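Local coordinates for protein probable hydrolase (Pseudomonas aeruginosa, PDB 7AL6) that is of unknown function but has the alpha/beta hydrolase fold and is probably a hydrolase, possibly a lipolytic one, at residues A[5-10]-A[16-21]; A[54-59]-A[91-96]; A[29-34]-A[85-90]; A[59-64]-A[81-86]. All blocks are in the same frame, centred on the assembly; numbering follows the deposited sequence.

Contact 1 of 4, residues A[5-10]-A[16-21]; sequences VEEVRI and ELAAHL
Glu7 and His20 form a non-hydrogen-bonded pair of the antiparallel strands, and His20 ND1 gives a hydrogen bond to Glu7 OE2 (3.1 Å, 155° at the hydrogen). The carboxylate oxygen sits at the ring edge, near its plane, while Glu6 O lies over one ring face. Glu7 reaches the ring with CG anti to the backbone N (chi1 -175°) and a bend at chi2; its other oxygen, OE1, forms a salt bridge with Arg188. Two residues on, same side of the sheet, Arg9 NE meets Glu16 OE2 at 2.9 Å in a nearly straight salt bridge (173°). The bond lies in the guanidinium plane and enters on the anti side of the carboxylate, whose plane is nearly perpendicular to that of the guanidinium. Arg9 NH1 is hydrogen-bonded to His65 O and lies close to the Ala18 methyl, and Glu16 OE1 forms a salt bridge with Arg200 of the second subunit. The opposite side is apolar: Val8 CG1 touches Leu21 CD1 at 3.8 Å, and Ile10 CD1 touches Ala19 CB, also at 3.8 Å. Val8 pairs with Ala19 and Ile10 with Leu17 through two backbone bonds each, the shortest from Ile10 N to Leu17 O (2.7 Å). Strand 16-22 then bonds to strand 53-58. The arrangement is an antiparallel beta hairpin, the two-stranded start of the central sheet of an alpha/beta hydrolase fold.

Contact 2 of 4, residues A[54-59]-A[91-96]; sequences RIVALD and LGWERF
The indole of Trp93 is met obliquely at CH2, the outer end of its six-membered ring, by Val56 CG2 at 3.6 Å and by Arg54 O at 3.7 Å. Within its own segment, Leu91 CD1 lies over one face of the indole, 3.8 Å above the plane and offset toward the rim. Arg54 CG comes up to the neighbouring carbon Trp93 CZ2 at 4.1 Å, its chain crossing the indole at about a right angle. CG is anti to the backbone N (chi1 176°), and a bend at chi2 turns the chain. Val56 CG2 also meets Leu91 CD1 at 3.8 Å, tip to tip, so one methyl of the strand touches both the leucine and the tryptophan. Gly92, the first residue to leave helical angles after helix 77-91, has positive phi in a Schellman motif that turns the chain toward Trp93. Pro29 and Ile31 of the neighbouring strand lie against the same indole. Across the two segments the contact is therefore largely apolar, packed against strand 53-58 by van der Waals contact in a partly buried place; the Arg54 guanidinium is bonded through NH2 to Gly23 O, and Trp93 NE1 makes a weak hydrogen bond to a bound PEG, probably from the crystallisation liquor.

Contact 3 of 4, residues A[29-34]-A[85-90]; sequences PVIALH and LMVAEQ
Ile31 reaches the helix with CG1 anti to its own carbonyl carbon (chi1 -56°) and the chain extended beyond it (chi2 171°), which carries CD1 out from the strand to Val87 and Ala88. Val87 answers with CG1 anti to the backbone N (chi1 159°), and the two side chains cross obliquely. This is helix-on-sheet packing of the alpha/beta hydrolase fold: helix 77-91 lies over one side of the central sheet, and strand 28-33 runs beneath it, between strands 53-58 and 96-101. The meeting is small and wholly apolar. One methyl of the strand, Ile31 CD1, serves two consecutive helix residues, and all three residues are buried. Val87 points toward the strand, whereas the Ala88 methyl comes alongside; Ile31 CA and Ala88 CA, the nearest pair of the two segments, are 8.1 Å apart. Side chains of the flanking strands join the same layer: Phe96 touches both Ile31 and Ala88, and Leu58 touches Val87. Along the helix, backbone bonds such as Glu89 N to Leu85 O (3.1 Å) keep this turn regular, and on another side of it Glu89 OE2 forms a salt bridge with Arg118. Leu85, Met86 and Glu89 pack on Leu150 of the third subunit, so the helix also joins the assembly. At the centre of the contact, Ile31 CD1 stands 4.1 Å from Val87 CG1 and 4.2 Å from Ala88 CB.

Contact 4 of 4, residues A[59-64]-A[81-86]; sequences DFAGHG and ALDVLM
Apolar packing joins Phe60 and Val84: Val84 CG2 comes to the edge of the phenyl ring, near its plane, 4.0 Å from Phe60 CE1. With CG anti to the carbonyl carbon (chi1 -86°), the phenylalanine brings the end of its ring closer to the helix than the start of its side chain would suggest. Leu33 touches both side chains, the Tyr80 ring meets that of Phe60, and Met103, within what is probably the nucleophile elbow (GxSxG), packs on Phe60. The polar link is made by water. A single molecule accepts from Ala61 N (3.0 Å) and donates to Asp83 OD2 (2.6 Å), bridging loop and helix, while Ala61 CB stands 4.0 Å from the same Asp83 OD2. That carboxylate has further partners: OD2 also binds Arg69, and OD1 is hydrogen-bonded to His14. Within the loop, bonds set its shape. Phe60 to His63 is a type II beta turn closed by His63 N to Phe60 O (3.0 Å), with Gly62 at positive phi. His63 ND1 adds a bond to Ala61 O (2.9 Å), the oxygen in the imidazole plane but the donor well above the carbonyl plane. From outside, Phe60 N is hydrogen-bonded to His34 NE2, after strand 28-33. The chemistry implies a buried junction in which the water accepts from the Ala61 amide and is itself held by Asp83 OD2, while the phenyl edge and Val84 supply the apolar part.

From the N terminus, contact 1 closes first, a short hairpin whose second strand bonds to strand 53-58. The other three contacts come later in the chain. Segment 29-34 opens contact 3, 54-59 then opens contact 2, and the chain reaches 85-90 before 91-96, so these two cross. Contact 4 is nested inside the loop closed by contact 2 and shares Asp59 with it; it shares Leu85 and Met86 with contact 3. Together they place helix 77-91 and its exit loop against strands 28-33 and 53-58. Packing of Leu17 and Ile10 on Val87 brings the hairpin under the same helix.

Contact 1 of 4, residues A[5-10]-A[16-21]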
# COMPACT_ATOMS: atom_id res chain seq x y z
N VAL A 5 -5.49 27.82 11.72
CA VAL A 5 -4.92 26.52 11.37
C VAL A 5 -3.51 26.71 10.81
O VAL A 5 -3.31 27.42 9.83
CB VAL A 5 -5.81 25.79 10.36
CG1 VAL A 5 -5.19 24.44 9.97
CG2 VAL A 5 -7.20 25.59 10.94
N GLU A 6 -2.54 26.02 11.40
CA GLU A 6 -1.15 26.21 11.02
C GLU A 6 -0.46 24.97 10.50
O GLU A 6 0.59 25.11 9.88
CB GLU A 6 -0.32 26.70 12.22
CG GLU A 6 -0.97 27.77 13.03
CD GLU A 6 0.00 28.37 14.04
OE1 GLU A 6 0.01 29.62 14.17
OE2 GLU A 6 0.76 27.60 14.68
N GLU A 7 -0.92 23.81 10.89
CA GLU A 7 -0.30 22.53 10.51
C GLU A 7 -1.38 21.61 9.97
O GLU A 7 -2.34 21.39 10.67
CB GLU A 7 0.45 22.00 11.72
CG GLU A 7 1.23 20.76 11.44
CD GLU A 7 2.37 20.91 10.46
OE1 GLU A 7 2.53 20.01 9.67
OE2 GLU A 7 3.05 21.90 10.48
N VAL A 8 -1.19 21.07 8.78
CA VAL A 8 -2.21 20.21 8.12
C VAL A 8 -1.59 19.06 7.33
O VAL A 8 -0.43 19.07 7.06
CB VAL A 8 -3.07 21.06 7.18
CG1 VAL A 8 -3.77 22.19 7.90
CG2 VAL A 8 -2.25 21.58 6.03
N ARG A 9 -2.42 18.07 7.03
CA ARG A 9 -2.16 16.95 6.12
C ARG A 9 -2.83 17.35 4.82
O ARG A 9 -3.94 17.86 4.90
CB ARG A 9 -2.84 15.66 6.55
CG ARG A 9 -2.43 15.13 7.91
CD ARG A 9 -0.94 14.96 7.94
NE ARG A 9 -0.44 13.72 7.40
CZ ARG A 9 0.84 13.40 7.38
NH1 ARG A 9 1.73 14.23 7.87
NH2 ARG A 9 1.23 12.25 6.89
N ILE A 10 -2.17 17.21 3.68
CA ILE A 10 -2.80 17.51 2.37
C ILE A 10 -2.93 16.16 1.68
O ILE A 10 -1.93 15.52 1.45
CB ILE A 10 -2.00 18.53 1.56
CG1 ILE A 10 -1.75 19.81 2.36
CG2 ILE A 10 -2.69 18.81 0.24
CD1 ILE A 10 -0.86 20.80 1.70
N GLU A 16 -0.08 11.23 1.07
CA GLU A 16 -0.53 12.25 2.01
C GLU A 16 0.69 13.07 2.41
O GLU A 16 1.63 12.48 2.89
CB GLU A 16 -1.18 11.56 3.18
CG GLU A 16 -2.12 12.44 3.90
CD GLU A 16 -2.73 11.71 5.07
OE1 GLU A 16 -3.72 11.03 4.88
OE2 GLU A 16 -2.16 11.82 6.14
N LEU A 17 0.68 14.38 2.26
CA LEU A 17 1.84 15.22 2.59
C LEU A 17 1.50 16.12 3.76
O LEU A 17 0.35 16.32 4.02
CB LEU A 17 2.23 16.09 1.39
CG LEU A 17 2.57 15.36 0.11
CD1 LEU A 17 2.87 16.36 -0.98
CD2 LEU A 17 3.73 14.42 0.31
N ALA A 18 2.51 16.55 4.47
CA ALA A 18 2.36 17.51 5.54
C ALA A 18 2.78 18.90 5.08
O ALA A 18 3.67 19.04 4.23
CB ALA A 18 3.21 17.10 6.75
N ALA A 19 2.16 19.92 5.67
CA ALA A 19 2.53 21.30 5.37
C ALA A 19 2.28 22.20 6.57
O ALA A 19 1.36 21.96 7.37
CB ALA A 19 1.75 21.87 4.20
N HIS A 20 3.12 23.23 6.70
CA HIS A 20 2.90 24.31 7.64
C HIS A 20 2.36 25.51 6.87
O HIS A 20 2.88 25.85 5.80
CB HIS A 20 4.19 24.69 8.39
CG HIS A 20 3.94 25.50 9.63
ND1 HIS A 20 3.61 24.92 10.84
CD2 HIS A 20 3.89 26.84 9.84
CE1 HIS A 20 3.40 25.86 11.74
NE2 HIS A 20 3.54 27.04 11.16
N LEU A 21 1.34 26.14 7.41
CA LEU A 21 0.62 27.25 6.75
C LEU A 21 1.06 28.59 7.34
O LEU A 21 0.96 28.74 8.53
CB LEU A 21 -0.87 27.04 6.94
CG LEU A 21 -1.43 25.74 6.40
CD1 LEU A 21 -2.93 25.69 6.58
CD2 LEU A 21 -1.06 25.54 4.95

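Contact 2 of 4, residues A[54-59]-A[91-96]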
# COMPACT_ATOMS: atom_id res chain seq x y z
N ARG A 54 0.26 34.01 1.26
CA ARG A 54 -0.29 32.82 1.92
C ARG A 54 0.69 31.71 1.55
O ARG A 54 0.63 31.24 0.44
CB ARG A 54 -1.72 32.54 1.47
CG ARG A 54 -2.29 31.27 2.05
CD ARG A 54 -2.33 31.20 3.56
NE ARG A 54 -3.26 30.20 3.99
CZ ARG A 54 -3.59 29.94 5.24
NH1 ARG A 54 -4.48 29.00 5.49
NH2 ARG A 54 -3.06 30.61 6.22
N ILE A 55 1.56 31.30 2.45
CA ILE A 55 2.62 30.33 2.13
C ILE A 55 2.30 28.96 2.72
O ILE A 55 2.10 28.83 3.91
CB ILE A 55 3.98 30.84 2.62
CG1 ILE A 55 4.33 32.19 2.01
CG2 ILE A 55 5.06 29.83 2.36
CD1 ILE A 55 5.46 32.89 2.68
N VAL A 56 2.31 27.98 1.84
CA VAL A 56 2.15 26.58 2.18
C VAL A 56 3.55 26.00 2.13
O VAL A 56 4.11 25.79 1.05
CB VAL A 56 1.20 25.87 1.21
CG1 VAL A 56 1.12 24.38 1.52
CG2 VAL A 56 -0.19 26.49 1.27
N ALA A 57 4.16 25.81 3.30
CA ALA A 57 5.51 25.27 3.38
C ALA A 57 5.35 23.77 3.44
O ALA A 57 5.03 23.20 4.50
CB ALA A 57 6.28 25.80 4.59
N LEU A 58 5.61 23.14 2.31
CA LEU A 58 5.34 21.73 2.08
C LEU A 58 6.53 20.87 2.45
O LEU A 58 7.67 21.20 2.12
CB LEU A 58 5.01 21.55 0.61
CG LEU A 58 4.51 20.21 0.13
CD1 LEU A 58 3.12 19.94 0.66
CD2 LEU A 58 4.55 20.22 -1.42
N ASP A 59 6.23 19.76 3.09
CA ASP A 59 7.22 18.71 3.33
C ASP A 59 7.17 17.88 2.05
O ASP A 59 6.12 17.42 1.70
CB ASP A 59 6.91 17.87 4.57
CG ASP A 59 7.46 18.43 5.86
OD1 ASP A 59 8.37 19.19 5.79
OD2 ASP A 59 6.93 18.12 6.88
N LEU A 91 -5.71 22.32 -2.90
CA LEU A 91 -5.99 23.57 -2.22
C LEU A 91 -6.97 24.43 -3.01
O LEU A 91 -7.45 25.45 -2.49
CB LEU A 91 -4.70 24.39 -2.01
CG LEU A 91 -3.56 23.74 -1.25
CD1 LEU A 91 -2.33 24.63 -1.33
CD2 LEU A 91 -3.97 23.54 0.17
N GLY A 92 -7.28 24.05 -4.22
CA GLY A 92 -8.12 24.89 -5.06
C GLY A 92 -7.41 26.02 -5.77
O GLY A 92 -8.07 26.97 -6.17
N TRP A 93 -6.09 25.93 -5.94
CA TRP A 93 -5.27 27.01 -6.48
C TRP A 93 -5.08 26.80 -7.98
O TRP A 93 -4.34 25.90 -8.40
CB TRP A 93 -3.92 27.08 -5.78
CG TRP A 93 -3.98 27.64 -4.39
CD1 TRP A 93 -5.11 28.04 -3.72
CD2 TRP A 93 -2.87 27.88 -3.50
NE1 TRP A 93 -4.77 28.52 -2.47
CE2 TRP A 93 -3.40 28.43 -2.32
CE3 TRP A 93 -1.49 27.69 -3.60
CZ2 TRP A 93 -2.61 28.78 -1.23
CZ3 TRP A 93 -0.71 28.05 -2.53
CH2 TRP A 93 -1.27 28.62 -1.37
N GLU A 94 -5.67 27.64 -8.81
CA GLU A 94 -5.49 27.54 -10.27
C GLU A 94 -4.11 28.10 -10.61
O GLU A 94 -3.35 27.41 -11.22
CB GLU A 94 -6.62 28.24 -11.01
CG GLU A 94 -6.42 28.29 -12.51
CD GLU A 94 -6.08 26.97 -13.17
OE1 GLU A 94 -5.35 26.97 -14.16
OE2 GLU A 94 -6.55 25.94 -12.69
N ARG A 95 -3.80 29.31 -10.20
CA ARG A 95 -2.49 29.93 -10.43
C ARG A 95 -1.84 30.17 -9.08
O ARG A 95 -2.54 30.48 -8.13
CB ARG A 95 -2.62 31.22 -11.24
CG ARG A 95 -2.76 30.97 -12.73
CD ARG A 95 -2.66 32.25 -13.52
NE ARG A 95 -3.59 33.22 -12.99
CZ ARG A 95 -3.99 34.30 -13.66
NH1 ARG A 95 -3.54 34.52 -14.87
NH2 ARG A 95 -4.85 35.14 -13.11
N PHE A 96 -0.54 30.01 -9.01
CA PHE A 96 0.20 30.15 -7.74
C PHE A 96 1.68 30.40 -8.03
O PHE A 96 2.13 30.15 -9.10
CB PHE A 96 0.03 28.90 -6.88
CG PHE A 96 0.47 27.63 -7.55
CD1 PHE A 96 -0.39 26.93 -8.37
CD2 PHE A 96 1.73 27.12 -7.35
CE1 PHE A 96 0.01 25.76 -8.98
CE2 PHE A 96 2.13 25.94 -7.96
CZ PHE A 96 1.27 25.28 -8.78

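Contact 3 of 4, residues A[29-34]-A[85-90]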
# COMPACT_ATOMS: atom_id res chain seq x y z
N PRO A 29 -1.11 33.39 -3.18
CA PRO A 29 -0.80 31.96 -2.98
C PRO A 29 0.64 31.61 -3.37
O PRO A 29 1.06 31.80 -4.51
CB PRO A 29 -1.81 31.25 -3.87
CG PRO A 29 -2.27 32.33 -4.92
CD PRO A 29 -2.16 33.64 -4.20
N VAL A 30 1.36 31.02 -2.41
CA VAL A 30 2.74 30.56 -2.59
C VAL A 30 2.91 29.18 -1.97
O VAL A 30 2.53 28.96 -0.82
CB VAL A 30 3.73 31.55 -1.92
CG1 VAL A 30 5.16 31.07 -2.13
CG2 VAL A 30 3.53 32.95 -2.44
N ILE A 31 3.51 28.25 -2.72
CA ILE A 31 4.01 26.99 -2.15
C ILE A 31 5.52 27.11 -1.99
O ILE A 31 6.23 27.45 -2.95
CB ILE A 31 3.63 25.79 -3.04
CG1 ILE A 31 2.13 25.76 -3.22
CG2 ILE A 31 4.08 24.47 -2.36
CD1 ILE A 31 1.64 24.70 -4.28
N ALA A 32 6.00 26.85 -0.77
CA ALA A 32 7.42 26.88 -0.44
C ALA A 32 7.98 25.46 -0.40
O ALA A 32 7.46 24.59 0.31
CB ALA A 32 7.66 27.59 0.90
N LEU A 33 9.06 25.25 -1.15
CA LEU A 33 9.67 23.95 -1.35
C LEU A 33 11.12 23.94 -0.84
O LEU A 33 11.93 24.80 -1.20
CB LEU A 33 9.63 23.60 -2.84
CG LEU A 33 8.27 23.69 -3.54
CD1 LEU A 33 8.47 23.26 -5.00
CD2 LEU A 33 7.28 22.77 -2.86
N HIS A 34 11.46 22.91 -0.03
CA HIS A 34 12.74 22.87 0.67
C HIS A 34 13.78 22.04 -0.10
O HIS A 34 13.50 21.42 -1.14
CB HIS A 34 12.54 22.32 2.10
CG HIS A 34 11.95 20.94 2.15
ND1 HIS A 34 12.68 19.82 1.84
CD2 HIS A 34 10.69 20.51 2.44
CE1 HIS A 34 11.89 18.75 1.92
NE2 HIS A 34 10.68 19.14 2.28
N LEU A 85 2.00 20.11 -7.98
CA LEU A 85 0.85 20.44 -8.85
C LEU A 85 -0.44 19.90 -8.21
O LEU A 85 -1.41 20.59 -8.17
CB LEU A 85 1.10 19.82 -10.22
CG LEU A 85 0.02 20.07 -11.26
CD1 LEU A 85 -0.18 21.55 -11.48
CD2 LEU A 85 0.34 19.38 -12.56
N MET A 86 -0.41 18.69 -7.70
CA MET A 86 -1.57 18.06 -7.04
C MET A 86 -1.88 18.78 -5.72
O MET A 86 -3.02 18.81 -5.36
CB MET A 86 -1.35 16.56 -6.88
CG MET A 86 -1.38 15.89 -8.22
SD MET A 86 -1.32 14.14 -8.18
CE MET A 86 -2.54 13.72 -9.40
N VAL A 87 -0.87 19.28 -5.02
CA VAL A 87 -1.10 20.05 -3.77
C VAL A 87 -1.91 21.30 -4.14
O VAL A 87 -2.90 21.55 -3.51
CB VAL A 87 0.21 20.43 -3.06
CG1 VAL A 87 -0.02 21.59 -2.12
CG2 VAL A 87 0.82 19.26 -2.33
N ALA A 88 -1.51 22.01 -5.18
CA ALA A 88 -2.27 23.17 -5.65
C ALA A 88 -3.71 22.80 -6.02
O ALA A 88 -4.65 23.49 -5.62
CB ALA A 88 -1.57 23.84 -6.84
N GLU A 89 -3.89 21.71 -6.77
CA GLU A 89 -5.25 21.25 -7.06
C GLU A 89 -6.04 21.03 -5.79
O GLU A 89 -7.21 21.42 -5.70
CB GLU A 89 -5.23 19.94 -7.85
CG GLU A 89 -4.56 20.09 -9.19
CD GLU A 89 -5.49 20.68 -10.21
OE1 GLU A 89 -6.52 20.06 -10.47
OE2 GLU A 89 -5.18 21.78 -10.73
N GLN A 90 -5.43 20.36 -4.79
CA GLN A 90 -6.17 20.02 -3.57
C GLN A 90 -6.48 21.26 -2.75
O GLN A 90 -7.47 21.28 -2.01
CB GLN A 90 -5.39 18.97 -2.78
CG GLN A 90 -6.07 18.48 -1.51
CD GLN A 90 -7.37 17.71 -1.79
OE1 GLN A 90 -7.64 17.33 -2.90
NE2 GLN A 90 -8.15 17.50 -0.76

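Contact 4 of 4, residues A[59-64]-A[81-86]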
# COMPACT_ATOMS: atom_id res chain seq x y z
N ASP A 59 6.23 19.76 3.09
CA ASP A 59 7.22 18.71 3.33
C ASP A 59 7.17 17.88 2.05
O ASP A 59 6.12 17.42 1.70
CB ASP A 59 6.91 17.87 4.57
CG ASP A 59 7.46 18.43 5.86
OD1 ASP A 59 8.37 19.19 5.79
OD2 ASP A 59 6.93 18.12 6.88
N PHE A 60 8.28 17.66 1.38
CA PHE A 60 8.30 16.75 0.22
C PHE A 60 8.07 15.33 0.75
O PHE A 60 8.45 15.00 1.86
CB PHE A 60 9.65 16.79 -0.51
CG PHE A 60 9.79 17.88 -1.53
CD1 PHE A 60 8.78 18.12 -2.43
CD2 PHE A 60 10.93 18.65 -1.60
CE1 PHE A 60 8.90 19.12 -3.38
CE2 PHE A 60 11.06 19.64 -2.56
CZ PHE A 60 10.04 19.87 -3.44
N ALA A 61 7.64 14.45 -0.13
CA ALA A 61 7.48 13.02 0.14
C ALA A 61 8.81 12.47 0.67
O ALA A 61 9.87 12.81 0.16
CB ALA A 61 7.08 12.31 -1.12
N GLY A 62 8.76 11.67 1.73
CA GLY A 62 9.93 11.06 2.37
C GLY A 62 10.73 12.03 3.20
O GLY A 62 11.79 11.67 3.61
N HIS A 63 10.22 13.23 3.45
CA HIS A 63 10.90 14.29 4.23
C HIS A 63 9.98 14.82 5.33
O HIS A 63 8.80 14.66 5.21
CB HIS A 63 11.30 15.48 3.35
CG HIS A 63 12.31 15.22 2.29
ND1 HIS A 63 12.04 14.50 1.18
CD2 HIS A 63 13.57 15.64 2.14
CE1 HIS A 63 13.09 14.46 0.42
NE2 HIS A 63 14.03 15.15 0.98
N GLY A 64 10.55 15.38 6.38
CA GLY A 64 9.79 16.03 7.45
C GLY A 64 8.72 15.11 8.00
O GLY A 64 9.01 14.01 8.40
N ALA A 81 7.55 17.34 -8.74
CA ALA A 81 6.80 18.35 -9.48
C ALA A 81 5.33 17.98 -9.56
O ALA A 81 4.45 18.83 -9.37
CB ALA A 81 7.37 18.50 -10.89
N LEU A 82 5.04 16.71 -9.88
CA LEU A 82 3.65 16.27 -9.90
C LEU A 82 3.00 16.48 -8.53
O LEU A 82 1.87 16.99 -8.44
CB LEU A 82 3.59 14.80 -10.34
CG LEU A 82 2.17 14.19 -10.37
CD1 LEU A 82 1.23 14.97 -11.31
CD2 LEU A 82 2.17 12.74 -10.73
N ASP A 83 3.70 16.09 -7.44
CA ASP A 83 3.14 16.28 -6.08
C ASP A 83 2.73 17.73 -5.83
O ASP A 83 1.66 18.01 -5.30
CB ASP A 83 4.14 15.86 -5.00
CG ASP A 83 4.46 14.38 -5.03
OD1 ASP A 83 3.74 13.59 -5.69
OD2 ASP A 83 5.40 13.99 -4.35
N VAL A 84 3.61 18.67 -6.19
CA VAL A 84 3.34 20.09 -5.94
C VAL A 84 2.12 20.54 -6.73
O VAL A 84 1.24 21.22 -6.20
CB VAL A 84 4.59 20.91 -6.30
CG1 VAL A 84 4.31 22.39 -6.19
CG2 VAL A 84 5.75 20.54 -5.35
N LEU A 85 2.00 20.11 -7.98
CA LEU A 85 0.85 20.44 -8.85
C LEU A 85 -0.44 19.90 -8.21
O LEU A 85 -1.41 20.59 -8.17
CB LEU A 85 1.10 19.82 -10.22
CG LEU A 85 0.02 20.07 -11.26
CD1 LEU A 85 -0.18 21.55 -11.48
CD2 LEU A 85 0.34 19.38 -12.56
N MET A 86 -0.41 18.69 -7.70
CA MET A 86 -1.57 18.06 -7.04
C MET A 86 -1.88 18.78 -5.72
O MET A 86 -3.02 18.81 -5.36
CB MET A 86 -1.35 16.56 -6.88
CG MET A 86 -1.38 15.89 -8.22
SD MET A 86 -1.32 14.14 -8.18
CE MET A 86 -2.54 13.72 -9.40
O HOH W 1 6.33 15.60 -2.52